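Local coordinates for protein RTX toxin RtxA (Vibrio vulnificus MO6-24/O, PDB 6IMP) that contributes an alpha/beta-hydrolase effector domain to a secreted MARTX toxin and is probably a serine-type hydrolase of unknown substrate, at residues K248-E259 / Y277-H288. Numbering follows the deposited sequence.
Sequences KETPILLLTDNE and YNVTGEQTFYGH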
ATOM      1  N   LYS A 248       5.944  14.459  14.087  1.00105.62           N
ATOM      2  CA  LYS A 248       6.219  15.235  12.870  1.00103.58           C
ATOM      3  C   LYS A 248       7.698  15.229  12.458  1.00106.66           C
ATOM      4  O   LYS A 248       8.054  15.732  11.393  1.00115.83           O
ATOM      5  CB  LYS A 248       5.713  16.664  13.035  1.00 97.89           C
ATOM      6  CG  LYS A 248       4.212  16.744  13.278  1.00 96.20           C
ATOM      7  CD  LYS A 248       3.648  18.116  12.935  1.00 98.11           C
ATOM      8  CE  LYS A 248       2.498  18.500  13.857  1.00109.35           C
ATOM      9  NZ  LYS A 248       1.547  19.455  13.219  1.00107.62           N
ATOM     10  N   GLU A 249       8.531  14.602  13.282  1.00108.36           N
ATOM     11  CA  GLU A 249       9.938  14.340  12.949  1.00111.43           C
ATOM     12  C   GLU A 249      10.135  12.973  12.286  1.00110.64           C
ATOM     13  O   GLU A 249      11.261  12.482  12.211  1.00108.37           O
ATOM     14  CB  GLU A 249      10.846  14.444  14.200  1.00119.67           C
ATOM     15  CG  GLU A 249      10.175  14.186  15.546  1.00128.62           C
ATOM     16  CD  GLU A 249       9.417  15.402  16.065  1.00140.89           C
ATOM     17  OE1 GLU A 249      10.064  16.443  16.323  1.00150.39           O
ATOM     18  OE2 GLU A 249       8.172  15.321  16.197  1.00125.15           O
ATOM     19  N   THR A 250       9.057  12.352  11.810  1.00114.60           N
ATOM     20  CA  THR A 250       9.173  11.022  11.215  1.00108.06           C
ATOM     21  C   THR A 250       9.498  11.129   9.723  1.00104.33           C
ATOM     22  O   THR A 250       8.837  11.883   8.998  1.00 98.58           O
ATOM     23  CB  THR A 250       7.905  10.167  11.406  1.00108.15           C
ATOM     24  OG1 THR A 250       7.430  10.291  12.752  1.00106.32           O
ATOM     25  CG2 THR A 250       8.217   8.698  11.132  1.00107.19           C
ATOM     26  N   PRO A 251      10.530  10.389   9.267  1.00 95.66           N
ATOM     27  CA  PRO A 251      10.921  10.405   7.861  1.00 89.87           C
ATOM     28  C   PRO A 251       9.800  10.002   6.898  1.00 86.52           C
ATOM     29  O   PRO A 251       9.335   8.856   6.905  1.00 85.14           O
ATOM     30  CB  PRO A 251      12.094   9.407   7.799  1.00 89.03           C
ATOM     31  CG  PRO A 251      12.136   8.729   9.122  1.00 92.40           C
ATOM     32  CD  PRO A 251      11.518   9.672  10.090  1.00 94.46           C
ATOM     33  N   ILE A 252       9.380  10.969   6.090  1.00 79.10           N
ATOM     34  CA  ILE A 252       8.423  10.751   5.012  1.00 78.91           C
ATOM     35  C   ILE A 252       9.053  11.141   3.669  1.00 76.88           C
ATOM     36  O   ILE A 252       9.034  12.308   3.289  1.00 82.65           O
ATOM     37  CB  ILE A 252       7.147  11.600   5.246  1.00 76.52           C
ATOM     38  CG1 ILE A 252       6.518  11.218   6.587  1.00 75.94           C
ATOM     39  CG2 ILE A 252       6.143  11.438   4.095  1.00 72.64           C
ATOM     40  CD1 ILE A 252       5.423  12.159   7.045  1.00 85.05           C
ATOM     41  N   LEU A 253       9.606  10.176   2.947  1.00 76.94           N
ATOM     42  CA  LEU A 253       9.922  10.407   1.538  1.00 75.32           C
ATOM     43  C   LEU A 253       8.622  10.448   0.759  1.00 73.84           C
ATOM     44  O   LEU A 253       7.693   9.703   1.047  1.00 88.81           O
ATOM     45  CB  LEU A 253      10.842   9.325   0.966  1.00 79.14           C
ATOM     46  CG  LEU A 253      11.306   9.530  -0.500  1.00 81.75           C
ATOM     47  CD1 LEU A 253      12.068  10.834  -0.689  1.00 83.38           C
ATOM     48  CD2 LEU A 253      12.160   8.365  -0.980  1.00 75.54           C
ATOM     49  N   LEU A 254       8.559  11.323  -0.224  1.00 73.58           N
ATOM     50  CA  LEU A 254       7.367  11.453  -1.033  1.00 77.78           C
ATOM     51  C   LEU A 254       7.747  11.632  -2.506  1.00 80.74           C
ATOM     52  O   LEU A 254       8.190  12.705  -2.926  1.00 80.29           O
ATOM     53  CB  LEU A 254       6.525  12.623  -0.522  1.00 78.03           C
ATOM     54  CG  LEU A 254       5.337  13.089  -1.377  1.00 80.48           C
ATOM     55  CD1 LEU A 254       4.318  11.979  -1.577  1.00 77.62           C
ATOM     56  CD2 LEU A 254       4.682  14.304  -0.736  1.00 87.19           C
ATOM     57  N   LEU A 255       7.571  10.572  -3.286  1.00 76.06           N
ATOM     58  CA  LEU A 255       7.836  10.630  -4.716  1.00 73.08           C
ATOM     59  C   LEU A 255       6.534  10.617  -5.493  1.00 67.60           C
ATOM     60  O   LEU A 255       5.770   9.662  -5.418  1.00 73.35           O
ATOM     61  CB  LEU A 255       8.721   9.459  -5.130  1.00 73.11           C
ATOM     62  CG  LEU A 255       9.958   9.218  -4.248  1.00 69.41           C
ATOM     63  CD1 LEU A 255      10.873   8.209  -4.912  1.00 73.78           C
ATOM     64  CD2 LEU A 255      10.733  10.488  -3.966  1.00 63.03           C
ATOM     65  N   THR A 256       6.282  11.687  -6.228  1.00 66.85           N
ATOM     66  CA  THR A 256       5.045  11.819  -6.994  1.00 77.68           C
ATOM     67  C   THR A 256       5.271  11.612  -8.483  1.00 75.25           C
ATOM     68  O   THR A 256       6.356  11.856  -8.985  1.00 76.67           O
ATOM     69  CB  THR A 256       4.422  13.207  -6.805  1.00 85.30           C
ATOM     70  OG1 THR A 256       5.233  14.195  -7.449  1.00 89.64           O
ATOM     71  CG2 THR A 256       4.309  13.535  -5.338  1.00 92.82           C
ATOM     72  N   ASP A 257       4.207  11.230  -9.186  1.00 73.89           N
ATOM     73  CA  ASP A 257       4.267  10.961 -10.635  1.00 77.38           C
ATOM     74  C   ASP A 257       4.066  12.248 -11.441  1.00 78.64           C
ATOM     75  O   ASP A 257       3.826  13.304 -10.866  1.00 74.81           O
ATOM     76  CB  ASP A 257       3.239   9.893 -11.040  1.00 79.44           C
ATOM     77  CG  ASP A 257       1.836  10.206 -10.549  1.00 88.05           C
ATOM     78  OD1 ASP A 257       1.668  10.485  -9.335  1.00103.87           O
ATOM     79  OD2 ASP A 257       0.901  10.146 -11.369  1.00 91.31           O
ATOM     80  N   ASN A 258       4.211  12.166 -12.766  1.00 82.41           N
ATOM     81  CA  ASN A 258       4.223  13.370 -13.620  1.00 85.98           C
ATOM     82  C   ASN A 258       2.869  13.627 -14.284  1.00 92.56           C
ATOM     83  O   ASN A 258       2.759  14.453 -15.194  1.00106.40           O
ATOM     84  CB  ASN A 258       5.344  13.293 -14.679  1.00 83.01           C
ATOM     85  CG  ASN A 258       5.078  12.251 -15.771  1.00 90.60           C
ATOM     86  OD1 ASN A 258       3.999  11.640 -15.846  1.00 85.58           O
ATOM     87  ND2 ASN A 258       6.072  12.052 -16.637  1.00 82.20           N
ATOM     88  N   GLU A 259       1.850  12.912 -13.819  1.00 90.77           N
ATOM     89  CA  GLU A 259       0.507  12.970 -14.391  1.00 89.65           C
ATOM     90  C   GLU A 259      -0.400  13.630 -13.354  1.00 86.93           C
ATOM     91  O   GLU A 259       0.062  13.974 -12.244  1.00 86.07           O
ATOM     92  CB  GLU A 259      -0.032  11.544 -14.640  1.00 93.61           C
ATOM     93  CG  GLU A 259       0.763  10.728 -15.661  1.00 88.61           C
ATOM     94  CD  GLU A 259       0.220   9.319 -15.870  1.00 86.00           C
ATOM     95  OE1 GLU A 259      -0.679   8.891 -15.123  1.00 96.41           O
ATOM     96  OE2 GLU A 259       0.705   8.622 -16.783  1.00 97.28           O
ATOM     97  N   TYR A 277       5.972  18.580   9.155  1.00107.81           N
ATOM     98  CA  TYR A 277       6.345  17.184   8.903  1.00102.63           C
ATOM     99  C   TYR A 277       7.704  17.144   8.208  1.00 97.56           C
ATOM    100  O   TYR A 277       7.963  17.906   7.276  1.00105.25           O
ATOM    101  CB  TYR A 277       5.307  16.457   8.031  1.00 97.98           C
ATOM    102  CG  TYR A 277       3.916  16.300   8.648  1.00107.71           C
ATOM    103  CD1 TYR A 277       3.672  15.381   9.684  1.00102.29           C
ATOM    104  CD2 TYR A 277       2.826  17.023   8.146  1.00105.22           C
ATOM    105  CE1 TYR A 277       2.391  15.224  10.225  1.00 98.91           C
ATOM    106  CE2 TYR A 277       1.546  16.874   8.677  1.00104.14           C
ATOM    107  CZ  TYR A 277       1.327  15.978   9.713  1.00103.47           C
ATOM    108  OH  TYR A 277       0.046  15.832  10.214  1.00 92.65           O
ATOM    109  N   ASN A 278       8.562  16.255   8.683  1.00 86.28           N
ATOM    110  CA  ASN A 278       9.858  16.026   8.080  1.00 77.60           C
ATOM    111  C   ASN A 278       9.627  15.253   6.740  1.00 89.23           C
ATOM    112  O   ASN A 278       9.575  13.999   6.701  1.00 99.98           O
ATOM    113  CB  ASN A 278      10.726  15.256   9.087  1.00 72.14           C
ATOM    114  CG  ASN A 278      11.859  14.505   8.446  1.00 72.47           C
ATOM    115  OD1 ASN A 278      12.042  13.316   8.694  1.00 77.31           O
ATOM    116  ND2 ASN A 278      12.637  15.191   7.627  1.00 76.69           N
ATOM    117  N   VAL A 279       9.493  16.014   5.664  1.00 92.87           N
ATOM    118  CA  VAL A 279       9.205  15.470   4.349  1.00 96.45           C
ATOM    119  C   VAL A 279      10.252  15.663   3.275  1.00 96.05           C
ATOM    120  O   VAL A 279      10.535  16.773   2.884  1.00 90.63           O
ATOM    121  CB  VAL A 279       7.979  16.162   3.776  1.00 97.82           C
ATOM    122  CG1 VAL A 279       7.476  15.430   2.554  1.00 94.00           C
ATOM    123  CG2 VAL A 279       6.913  16.292   4.832  1.00106.35           C
ATOM    124  N   THR A 280      10.767  14.567   2.748  1.00 95.64           N
ATOM    125  CA  THR A 280      11.760  14.617   1.693  1.00 89.58           C
ATOM    126  C   THR A 280      11.076  14.392   0.372  1.00 88.17           C
ATOM    127  O   THR A 280       9.872  14.467   0.270  1.00 97.27           O
ATOM    128  CB  THR A 280      12.807  13.498   1.819  1.00 30.00           C
ATOM    129  OG1 THR A 280      12.760  12.901   3.114  1.00 30.00           O
ATOM    130  CG2 THR A 280      14.186  14.043   1.610  1.00 30.00           C
ATOM    131  N   GLY A 281      11.862  14.133  -0.653  1.00 90.22           N
ATOM    132  CA  GLY A 281      11.332  13.827  -1.958  1.00 87.10           C
ATOM    133  C   GLY A 281      11.264  14.905  -2.995  1.00 86.95           C
ATOM    134  O   GLY A 281      11.646  16.037  -2.789  1.00 87.86           O
ATOM    135  N   GLU A 282      10.775  14.503  -4.147  1.00 76.60           N
ATOM    136  CA  GLU A 282      10.582  15.397  -5.277  1.00 77.22           C
ATOM    137  C   GLU A 282       9.514  14.864  -6.220  1.00 74.40           C
ATOM    138  O   GLU A 282       9.117  13.701  -6.131  1.00 66.47           O
ATOM    139  CB  GLU A 282      11.900  15.565  -6.041  1.00 84.67           C
ATOM    140  CG  GLU A 282      12.333  14.331  -6.837  1.00 86.82           C
ATOM    141  CD  GLU A 282      13.804  14.356  -7.244  1.00 89.39           C
ATOM    142  OE1 GLU A 282      14.231  13.445  -7.986  1.00 94.32           O
ATOM    143  OE2 GLU A 282      14.538  15.275  -6.819  1.00 86.40           O
ATOM    144  N   GLN A 283       9.080  15.713  -7.150  1.00 70.14           N
ATOM    145  CA  GLN A 283       8.360  15.236  -8.322  1.00 72.82           C
ATOM    146  C   GLN A 283       9.285  14.540  -9.315  1.00 78.01           C
ATOM    147  O   GLN A 283      10.443  14.910  -9.492  1.00 85.18           O
ATOM    148  CB  GLN A 283       7.596  16.356  -9.021  1.00 69.22           C
ATOM    149  CG  GLN A 283       6.557  15.836 -10.005  1.00 69.58           C
ATOM    150  CD  GLN A 283       5.654  16.914 -10.533  1.00 75.75           C
ATOM    151  OE1 GLN A 283       6.007  18.094 -10.540  1.00 87.34           O
ATOM    152  NE2 GLN A 283       4.489  16.515 -11.012  1.00 83.98           N
ATOM    153  N   THR A 284       8.709  13.564  -9.996  1.00 80.19           N
ATOM    154  CA  THR A 284       9.414  12.566 -10.783  1.00 78.74           C
ATOM    155  C   THR A 284       9.009  12.794 -12.245  1.00 79.80           C
ATOM    156  O   THR A 284       7.975  13.403 -12.501  1.00 87.74           O
ATOM    157  CB  THR A 284       8.960  11.169 -10.285  1.00 79.28           C
ATOM    158  OG1 THR A 284       9.757  10.768  -9.167  1.00 80.54           O
ATOM    159  CG2 THR A 284       9.070  10.164 -11.293  1.00 79.25           C
ATOM    160  N   PHE A 285       9.801  12.313 -13.202  1.00 88.08           N
ATOM    161  CA  PHE A 285       9.369  12.369 -14.631  1.00 88.88           C
ATOM    162  C   PHE A 285       8.674  11.099 -15.191  1.00 85.15           C
ATOM    163  O   PHE A 285       8.567  10.901 -16.418  1.00 71.80           O
ATOM    164  CB  PHE A 285      10.474  12.904 -15.556  1.00 90.79           C
ATOM    165  CG  PHE A 285      11.796  12.226 -15.405  1.00 80.59           C
ATOM    166  CD1 PHE A 285      12.077  11.061 -16.103  1.00 79.83           C
ATOM    167  CD2 PHE A 285      12.797  12.811 -14.647  1.00 78.82           C
ATOM    168  CE1 PHE A 285      13.324  10.465 -16.004  1.00 83.62           C
ATOM    169  CE2 PHE A 285      14.043  12.224 -14.543  1.00 80.72           C
ATOM    170  CZ  PHE A 285      14.309  11.048 -15.217  1.00 81.54           C
ATOM    171  N   TYR A 286       8.076  10.339 -14.273  1.00 86.18           N
ATOM    172  CA  TYR A 286       7.553   9.002 -14.526  1.00 76.43           C
ATOM    173  C   TYR A 286       6.043   9.029 -14.377  1.00 78.08           C
ATOM    174  O   TYR A 286       5.510   9.744 -13.524  1.00 75.75           O
ATOM    175  CB  TYR A 286       8.139   7.998 -13.537  1.00 72.46           C
ATOM    176  CG  TYR A 286       9.616   7.743 -13.741  1.00 73.23           C
ATOM    177  CD1 TYR A 286      10.090   7.274 -14.955  1.00 70.67           C
ATOM    178  CD2 TYR A 286      10.537   7.934 -12.712  1.00 72.34           C
ATOM    179  CE1 TYR A 286      11.440   7.021 -15.146  1.00 75.16           C
ATOM    180  CE2 TYR A 286      11.887   7.688 -12.894  1.00 72.51           C
ATOM    181  CZ  TYR A 286      12.337   7.227 -14.109  1.00 72.39           C
ATOM    182  OH  TYR A 286      13.681   6.976 -14.295  1.00 68.58           O
ATOM    183  N   GLY A 287       5.361   8.262 -15.225  1.00 79.13           N
ATOM    184  CA  GLY A 287       3.916   8.066 -15.121  1.00 80.56           C
ATOM    185  C   GLY A 287       3.551   7.234 -13.900  1.00 86.81           C
ATOM    186  O   GLY A 287       4.423   6.618 -13.270  1.00 95.45           O
ATOM    187  N   HIS A 288       2.261   7.208 -13.574  1.00 79.99           N
ATOM    188  CA  HIS A 288       1.781   6.593 -12.325  1.00 75.72           C
ATOM    189  C   HIS A 288       2.114   5.097 -12.179  1.00 70.94           C
ATOM    190  O   HIS A 288       2.426   4.641 -11.081  1.00 75.61           O
ATOM    191  CB  HIS A 288       0.278   6.808 -12.169  1.00 73.01           C
ATOM    192  CG  HIS A 288      -0.264   6.342 -10.851  1.00 74.15           C
ATOM    193  ND1 HIS A 288      -0.181   7.097  -9.700  1.00 65.94           N
ATOM    194  CD2 HIS A 288      -0.888   5.192 -10.504  1.00 69.03           C
ATOM    195  CE1 HIS A 288      -0.744   6.436  -8.704  1.00 68.36           C
ATOM    196  NE2 HIS A 288      -1.179   5.277  -9.166  1.00 71.26           N
TER
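Gln283, in the short edge strand 282-283, meets Thr256 and Asp257 of the neighbouring parallel chain, and the glutamine can be followed atom by atom. Its CB lies beside the hydroxyl of Thr256, which itself is hydrogen-bonded to Glu266 of helix 260-274. A chi1 of -165°, anti to the backbone nitrogen, places CG beside Thr256 OG1 as well. CD lies equally far, 4.1 Å, from Thr256 OG1 and Asp257 O, and the extended chain carries NE2 on to donate an almost straight bond (176°) to Asp257 O, 3.3 Å away, with that oxygen in the amide plane.

Before the edge strand, the loop 277-280 runs along residues 248-254 and makes shorter bonds: Asn278 N reaches Lys248 O, Ile252 N reaches Asn278 O, and Thr280 N lies 2.9 Å from Ile252 O. Weak bonds join Leu254 N to Thr280 O, Thr256 N to Glu282 O and Thr284 N to Thr256 O. Leu253 CD1 and Leu255 CD2 meet the backbone of Gly281. Lys248 lays its aliphatic chain beside the Tyr277 ring, CD over one face near the rim.

Farther on, Asn258 N binds Tyr286 O (2.9 Å), tying two loops together. Asp257 CG stands in the His288 ring plane at its edge, the carboxylate turned 71° from it; OD2 lies 3.6 Å from ND1, longer than a usual hydrogen bond. His288 NE2 is hydrogen-bonded to Ser178 OG, in a GxSxG sequence resembling a nucleophile elbow. This beta-alpha-beta unit thus brings acid and histidine loops together, probably as in the Ser-His-Asp catalytic triad of alpha/beta hydrolases.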